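Local coordinates for ferredoxin-NADP reductase (Neisseria gonorrhoeae MIA_2011_03-10, PDB 5TR9), which probably uses its bound FAD to pass electrons between NADP(H) and ferredoxin, at residues S67-F80 with G129-P142. Residues are numbered along the deposited sequence; the frame is centred on the assembly and turned at random. Where two conformers were deposited one is given.
Sequences SVVSAEYADTLEYF and GSGIAPFLSILEQP. With FAD (flavin-adenine dinucleotide), chain C.
The carboxylate of Glu140 turns an oxygen onto a backbone carbonyl: its OE1 lies 2.8 Å from Val69 O. The acid may hold a proton there, but both residues have two conformers, so the closeness and the shared proton are doubtful. Glu140 OE2 also forms a salt bridge with Arg168. With CG beside the backbone N (chi1 -70°), the glutamate chain runs back along helix 133-139 to reach this spot.

One turn earlier, Ser137 donates from OG to Ser70 O, at 2.9 Å. Having OG anti to the backbone N (chi1 -174°) places it on the side facing Ser70 O, tilted 30° from the carbonyl plane. Further along, the hydroxyl of Tyr73 donates to Glu140 O at 2.7 Å, in the carbonyl plane and on a lone pair. A water links Glu72 N to Ser137 O and Gln141 OE1. Glu72 OE1 ligates a magnesium ion.

Toward the flavin the contact becomes apolar. Ala133 CB meets Val69 CG1 at 3.5 Å in one of the two Val69 conformers, and also meets Ser67 CB. Pro134 CD lies against Ser67 OG. The Phe80 ring brings CE2 to Ser130 CA (3.6 Å) and to Ile132 CG2.

Both segments hold the FAD. Ser67 N donates to O4, Phe80 O accepts from N3, and Ser130 OG accepts from the adenine amino group N6A at 2.9 Å. This is the interface between the FAD-binding barrel and the NAD-binding domain of the ferredoxin reductase fold. The chemistry is consistent with a junction held by the Ser137 and Tyr73 bonds at one end and by the shared FAD at the other.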
loop_
_atom_site.group_PDB
_atom_site.type_symbol
_atom_site.label_atom_id
_atom_site.label_comp_id
_atom_site.label_asym_id
_atom_site.label_seq_id
_atom_site.Cartn_x
_atom_site.Cartn_y
_atom_site.Cartn_z
ATOM N N SER A 67 4.020 -5.331 3.149
ATOM C CA SER A 67 4.179 -4.982 1.735
ATOM C C SER A 67 5.493 -4.253 1.497
ATOM O O SER A 67 5.860 -3.346 2.247
ATOM C CB SER A 67 3.036 -4.083 1.271
ATOM O OG SER A 67 1.778 -4.698 1.500
ATOM N N VAL A 68 6.198 -4.618 0.422
ATOM C CA VAL A 68 7.430 -3.898 0.107
ATOM C C VAL A 68 7.085 -2.487 -0.349
ATOM O O VAL A 68 6.277 -2.302 -1.267
ATOM C CB VAL A 68 8.246 -4.636 -0.963
ATOM C CG1 VAL A 68 9.574 -3.904 -1.177
ATOM C CG2 VAL A 68 8.500 -6.074 -0.539
ATOM N N VAL A 69 7.700 -1.479 0.288
ATOM C CA VAL A 69 7.453 -0.103 -0.138
ATOM C C VAL A 69 8.536 0.402 -1.084
ATOM O O VAL A 69 8.274 1.337 -1.857
ATOM C CB VAL A 69 7.287 0.866 1.056
ATOM C CG1 VAL A 69 6.335 0.285 2.093
ATOM C CG2 VAL A 69 8.608 1.199 1.686
ATOM N N SER A 70 9.709 -0.219 -1.098
ATOM C CA SER A 70 10.783 0.207 -1.971
ATOM C C SER A 70 10.580 -0.309 -3.397
ATOM O O SER A 70 9.758 -1.190 -3.672
ATOM C CB SER A 70 12.125 -0.284 -1.417
ATOM O OG SER A 70 11.994 -1.634 -0.981
ATOM N N ALA A 71 11.388 0.231 -4.301
ATOM C CA ALA A 71 11.294 -0.112 -5.711
ATOM C C ALA A 71 11.855 -1.501 -5.980
ATOM O O ALA A 71 12.803 -1.954 -5.332
ATOM C CB ALA A 71 12.063 0.906 -6.546
ATOM N N GLU A 72 11.279 -2.158 -6.993
ATOM C CA GLU A 72 11.768 -3.466 -7.414
ATOM C C GLU A 72 13.265 -3.440 -7.731
ATOM O O GLU A 72 13.959 -4.443 -7.522
ATOM C CB GLU A 72 10.944 -3.926 -8.624
ATOM C CG GLU A 72 11.018 -5.404 -8.968
ATOM C CD GLU A 72 10.095 -5.772 -10.129
ATOM O OE1 GLU A 72 10.563 -6.409 -11.099
ATOM O OE2 GLU A 72 8.898 -5.407 -10.080
ATOM N N TYR A 73 13.768 -2.321 -8.244
ATOM C CA TYR A 73 15.149 -2.177 -8.671
ATOM C C TYR A 73 16.058 -1.626 -7.578
ATOM O O TYR A 73 17.259 -1.466 -7.822
ATOM C CB TYR A 73 15.208 -1.269 -9.907
ATOM C CG TYR A 73 14.372 -0.020 -9.784
ATOM C CD1 TYR A 73 14.855 1.100 -9.111
ATOM C CD2 TYR A 73 13.086 0.037 -10.322
ATOM C CE1 TYR A 73 14.090 2.251 -8.997
ATOM C CE2 TYR A 73 12.314 1.176 -10.210
ATOM C CZ TYR A 73 12.818 2.280 -9.547
ATOM O OH TYR A 73 12.052 3.413 -9.415
ATOM N N ALA A 74 15.528 -1.337 -6.388
ATOM C CA ALA A 74 16.384 -0.770 -5.349
ATOM C C ALA A 74 17.325 -1.835 -4.782
ATOM O O ALA A 74 17.132 -3.036 -4.955
ATOM C CB ALA A 74 15.548 -0.157 -4.227
ATOM N N ASP A 75 18.350 -1.374 -4.061
ATOM C CA ASP A 75 19.400 -2.249 -3.553
ATOM C C ASP A 75 19.208 -2.616 -2.089
ATOM O O ASP A 75 20.125 -3.175 -1.475
ATOM C CB ASP A 75 20.762 -1.590 -3.736
ATOM C CG ASP A 75 21.149 -1.465 -5.187
ATOM O OD1 ASP A 75 20.471 -2.088 -6.033
ATOM O OD2 ASP A 75 22.125 -0.746 -5.475
ATOM N N THR A 76 18.050 -2.289 -1.525
ATOM C CA THR A 76 17.635 -2.627 -0.175
ATOM C C THR A 76 16.142 -2.893 -0.248
ATOM O O THR A 76 15.508 -2.646 -1.275
ATOM C CB THR A 76 17.917 -1.488 0.807
ATOM O OG1 THR A 76 17.335 -0.276 0.298
ATOM C CG2 THR A 76 19.423 -1.293 0.990
ATOM N N LEU A 77 15.579 -3.396 0.849
ATOM C CA LEU A 77 14.136 -3.565 0.988
ATOM C C LEU A 77 13.640 -2.627 2.075
ATOM O O LEU A 77 14.188 -2.619 3.177
ATOM C CB LEU A 77 13.780 -5.007 1.349
ATOM C CG LEU A 77 14.041 -6.024 0.240
ATOM C CD1 LEU A 77 14.155 -7.431 0.843
ATOM C CD2 LEU A 77 12.926 -5.954 -0.807
ATOM N N GLU A 78 12.601 -1.853 1.777
ATOM C CA GLU A 78 12.029 -0.938 2.748
ATOM C C GLU A 78 10.584 -1.319 3.042
ATOM O O GLU A 78 9.861 -1.812 2.170
ATOM C CB GLU A 78 12.109 0.509 2.246
ATOM C CG GLU A 78 11.772 1.541 3.296
ATOM C CD GLU A 78 12.036 2.963 2.841
ATOM O OE1 GLU A 78 13.096 3.230 2.214
ATOM O OE2 GLU A 78 11.190 3.827 3.140
ATOM N N TYR A 79 10.171 -1.071 4.289
ATOM C CA TYR A 79 8.839 -1.411 4.775
ATOM C C TYR A 79 8.295 -0.253 5.599
ATOM O O TYR A 79 9.052 0.584 6.106
ATOM C CB TYR A 79 8.858 -2.704 5.616
ATOM C CG TYR A 79 9.429 -3.872 4.846
ATOM C CD1 TYR A 79 8.625 -4.626 3.998
ATOM C CD2 TYR A 79 10.794 -4.184 4.922
ATOM C CE1 TYR A 79 9.153 -5.685 3.263
ATOM C CE2 TYR A 79 11.333 -5.237 4.190
ATOM C CZ TYR A 79 10.508 -5.984 3.363
ATOM O OH TYR A 79 11.065 -7.024 2.643
ATOM N N PHE A 80 6.962 -0.192 5.684
ATOM C CA PHE A 80 6.226 0.806 6.461
ATOM C C PHE A 80 5.373 0.059 7.475
ATOM O O PHE A 80 4.490 -0.712 7.088
ATOM C CB PHE A 80 5.349 1.664 5.529
ATOM C CG PHE A 80 4.331 2.539 6.234
ATOM C CD1 PHE A 80 4.612 3.140 7.448
ATOM C CD2 PHE A 80 3.098 2.804 5.628
ATOM C CE1 PHE A 80 3.667 3.951 8.083
ATOM C CE2 PHE A 80 2.164 3.635 6.239
ATOM C CZ PHE A 80 2.442 4.205 7.465
ATOM N N GLY A 129 -4.385 3.697 5.953
ATOM C CA GLY A 129 -3.317 3.369 6.885
ATOM C C GLY A 129 -2.083 2.845 6.182
ATOM O O GLY A 129 -1.619 3.416 5.190
ATOM N N SER A 130 -1.552 1.729 6.694
ATOM C CA SER A 130 -0.368 1.132 6.080
ATOM C C SER A 130 -0.662 0.469 4.738
ATOM O O SER A 130 0.282 0.056 4.057
ATOM C CB SER A 130 0.278 0.124 7.035
ATOM O OG SER A 130 -0.653 -0.863 7.452
ATOM N N GLY A 131 -1.933 0.380 4.332
ATOM C CA GLY A 131 -2.309 -0.144 3.024
ATOM C C GLY A 131 -1.772 0.653 1.848
ATOM O O GLY A 131 -1.834 0.162 0.711
ATOM N N ILE A 132 -1.266 1.872 2.082
ATOM C CA ILE A 132 -0.556 2.593 1.029
ATOM C C ILE A 132 0.725 1.879 0.602
ATOM O O ILE A 132 1.183 2.071 -0.525
ATOM C CB ILE A 132 -0.256 4.039 1.487
ATOM C CG1 ILE A 132 0.157 4.904 0.297
ATOM C CG2 ILE A 132 0.778 4.047 2.644
ATOM C CD1 ILE A 132 0.282 6.381 0.603
ATOM N N ALA A 133 1.294 1.024 1.461
ATOM C CA ALA A 133 2.624 0.454 1.213
ATOM C C ALA A 133 2.796 -0.193 -0.158
ATOM O O ALA A 133 3.746 0.178 -0.870
ATOM C CB ALA A 133 2.961 -0.545 2.330
ATOM N N PRO A 134 1.964 -1.152 -0.591
ATOM C CA PRO A 134 2.202 -1.751 -1.919
ATOM C C PRO A 134 2.078 -0.745 -3.043
ATOM O O PRO A 134 2.734 -0.884 -4.086
ATOM C CB PRO A 134 1.117 -2.832 -2.022
ATOM C CG PRO A 134 0.019 -2.367 -1.084
ATOM C CD PRO A 134 0.758 -1.708 0.062
ATOM N N PHE A 135 1.237 0.264 -2.862
ATOM C CA PHE A 135 1.051 1.249 -3.918
ATOM C C PHE A 135 2.268 2.160 -4.049
ATOM O O PHE A 135 2.540 2.657 -5.148
ATOM C CB PHE A 135 -0.245 2.031 -3.657
ATOM C CG PHE A 135 -1.476 1.153 -3.660
ATOM C CD1 PHE A 135 -1.657 0.188 -4.649
ATOM C CD2 PHE A 135 -2.432 1.267 -2.667
ATOM C CE1 PHE A 135 -2.769 -0.642 -4.653
ATOM C CE2 PHE A 135 -3.561 0.434 -2.665
ATOM C CZ PHE A 135 -3.723 -0.518 -3.665
ATOM N N LEU A 136 3.038 2.353 -2.968
ATOM C CA LEU A 136 4.293 3.099 -3.100
ATOM C C LEU A 136 5.266 2.368 -4.022
ATOM O O LEU A 136 5.913 2.990 -4.881
ATOM C CB LEU A 136 4.924 3.338 -1.727
ATOM C CG LEU A 136 4.075 4.190 -0.775
ATOM C CD1 LEU A 136 4.749 4.307 0.590
ATOM C CD2 LEU A 136 3.829 5.569 -1.360
ATOM N N SER A 137 5.375 1.040 -3.878
ATOM C CA SER A 137 6.251 0.284 -4.765
ATOM C C SER A 137 5.750 0.338 -6.203
ATOM O O SER A 137 6.547 0.494 -7.137
ATOM C CB SER A 137 6.352 -1.171 -4.284
ATOM O OG SER A 137 7.313 -1.890 -5.045
ATOM N N ILE A 138 4.433 0.220 -6.397
ATOM C CA ILE A 138 3.859 0.310 -7.736
ATOM C C ILE A 138 4.165 1.667 -8.365
ATOM O O ILE A 138 4.538 1.747 -9.543
ATOM C CB ILE A 138 2.351 0.016 -7.682
ATOM C CG1 ILE A 138 2.156 -1.487 -7.439
ATOM C CG2 ILE A 138 1.651 0.445 -8.989
ATOM C CD1 ILE A 138 0.764 -1.889 -6.934
ATOM N N LEU A 139 4.046 2.750 -7.590
ATOM C CA LEU A 139 4.351 4.080 -8.127
ATOM C C LEU A 139 5.814 4.253 -8.498
ATOM O O LEU A 139 6.149 5.169 -9.261
ATOM C CB LEU A 139 3.956 5.162 -7.123
ATOM C CG LEU A 139 2.448 5.290 -6.959
ATOM C CD1 LEU A 139 2.140 6.271 -5.839
ATOM C CD2 LEU A 139 1.826 5.759 -8.264
ATOM N N GLU A 140 6.703 3.424 -7.961
ATOM C CA GLU A 140 8.104 3.500 -8.332
ATOM C C GLU A 140 8.409 2.743 -9.629
ATOM O O GLU A 140 9.533 2.821 -10.114
ATOM C CB GLU A 140 8.951 3.009 -7.144
ATOM C CG GLU A 140 8.914 4.021 -5.962
ATOM C CD GLU A 140 8.832 3.409 -4.547
ATOM O OE1 GLU A 140 9.038 2.192 -4.380
ATOM O OE2 GLU A 140 8.562 4.167 -3.589
ATOM N N GLN A 141 7.423 2.040 -10.198
ATOM C CA GLN A 141 7.604 1.370 -11.484
ATOM C C GLN A 141 7.452 2.383 -12.608
ATOM O O GLN A 141 6.355 2.926 -12.784
ATOM C CB GLN A 141 6.571 0.273 -11.665
ATOM C CG GLN A 141 6.742 -0.897 -10.743
ATOM C CD GLN A 141 7.923 -1.745 -11.129
ATOM O OE1 GLN A 141 9.026 -1.566 -10.617
ATOM N NE2 GLN A 141 7.709 -2.667 -12.055
ATOM N N PRO A 142 8.499 2.658 -13.391
ATOM C CA PRO A 142 8.370 3.690 -14.433
ATOM C C PRO A 142 7.271 3.392 -15.435
ATOM O O PRO A 142 6.662 4.329 -15.965
ATOM C CB PRO A 142 9.755 3.698 -15.097
ATOM C CG PRO A 142 10.671 3.159 -14.056
ATOM C CD PRO A 142 9.879 2.135 -13.311
HETATM P PA FAD C . -0.685 -8.520 15.584
HETATM O O1A FAD C . -0.786 -9.577 16.634
HETATM O O2A FAD C . -0.287 -8.993 14.190
HETATM O O5B FAD C . -2.029 -7.747 15.403
HETATM C C5B FAD C . -2.765 -7.244 16.535
HETATM C C4B FAD C . -3.919 -6.438 15.990
HETATM O O4B FAD C . -3.411 -5.195 15.464
HETATM C C3B FAD C . -4.650 -7.071 14.815
HETATM O O3B FAD C . -5.656 -7.983 15.242
HETATM C C2B FAD C . -5.268 -5.856 14.120
HETATM O O2B FAD C . -6.477 -5.451 14.754
HETATM C C1B FAD C . -4.217 -4.775 14.374
HETATM N N9A FAD C . -3.332 -4.495 13.254
HETATM C C8A FAD C . -2.315 -5.277 12.775
HETATM N N7A FAD C . -1.649 -4.734 11.782
HETATM C C5A FAD C . -2.263 -3.502 11.612
HETATM C C6A FAD C . -2.026 -2.444 10.716
HETATM N N6A FAD C . -1.070 -2.470 9.781
HETATM N N1A FAD C . -2.829 -1.358 10.801
HETATM C C2A FAD C . -3.784 -1.334 11.737
HETATM N N3A FAD C . -4.102 -2.273 12.634
HETATM C C4A FAD C . -3.291 -3.335 12.523
HETATM N N1 FAD C . 1.346 -4.149 8.736
HETATM C C2 FAD C . 2.042 -2.997 8.520
HETATM O O2 FAD C . 2.282 -2.209 9.447
HETATM N N3 FAD C . 2.465 -2.694 7.230
HETATM C C4 FAD C . 2.245 -3.469 6.102
HETATM O O4 FAD C . 2.679 -3.115 5.006
HETATM C C4X FAD C . 1.518 -4.689 6.354
HETATM N N5 FAD C . 1.246 -5.478 5.330
HETATM C C5X FAD C . 0.549 -6.645 5.581
HETATM C C6 FAD C . 0.259 -7.494 4.510
HETATM C C7 FAD C . -0.440 -8.679 4.707
HETATM C C7M FAD C . -0.724 -9.581 3.534
HETATM C C8 FAD C . -0.850 -9.035 6.001
HETATM C C8M FAD C . -1.605 -10.320 6.241
HETATM C C9 FAD C . -0.569 -8.187 7.071
HETATM C C9A FAD C . 0.131 -7.001 6.874
HETATM N N10 FAD C . 0.400 -6.096 7.929
HETATM C C10 FAD C . 1.116 -4.952 7.707
HETATM C "C1'" FAD C . 0.123 -6.457 9.321
HETATM C "C2'" FAD C . 1.393 -7.053 9.956
HETATM O "O2'" FAD C . 1.691 -8.347 9.427
HETATM C "C3'" FAD C . 1.274 -7.143 11.479
HETATM O "O3'" FAD C . 0.035 -7.752 11.824
HETATM C "C4'" FAD C . 1.520 -5.815 12.199
HETATM O "O4'" FAD C . 2.887 -5.439 12.015
HETATM C "C5'" FAD C . 1.222 -5.879 13.682
HETATM O "O5'" FAD C . 1.952 -6.979 14.260
HETATM P P FAD C . 1.879 -7.268 15.818
HETATM O O1P FAD C . 2.413 -6.069 16.592
HETATM O O2P FAD C . 2.508 -8.596 16.055
HETATM O O3P FAD C . 0.294 -7.368 16.060
HETATM O O HOH W 1 9.021 -0.813 -8.054
#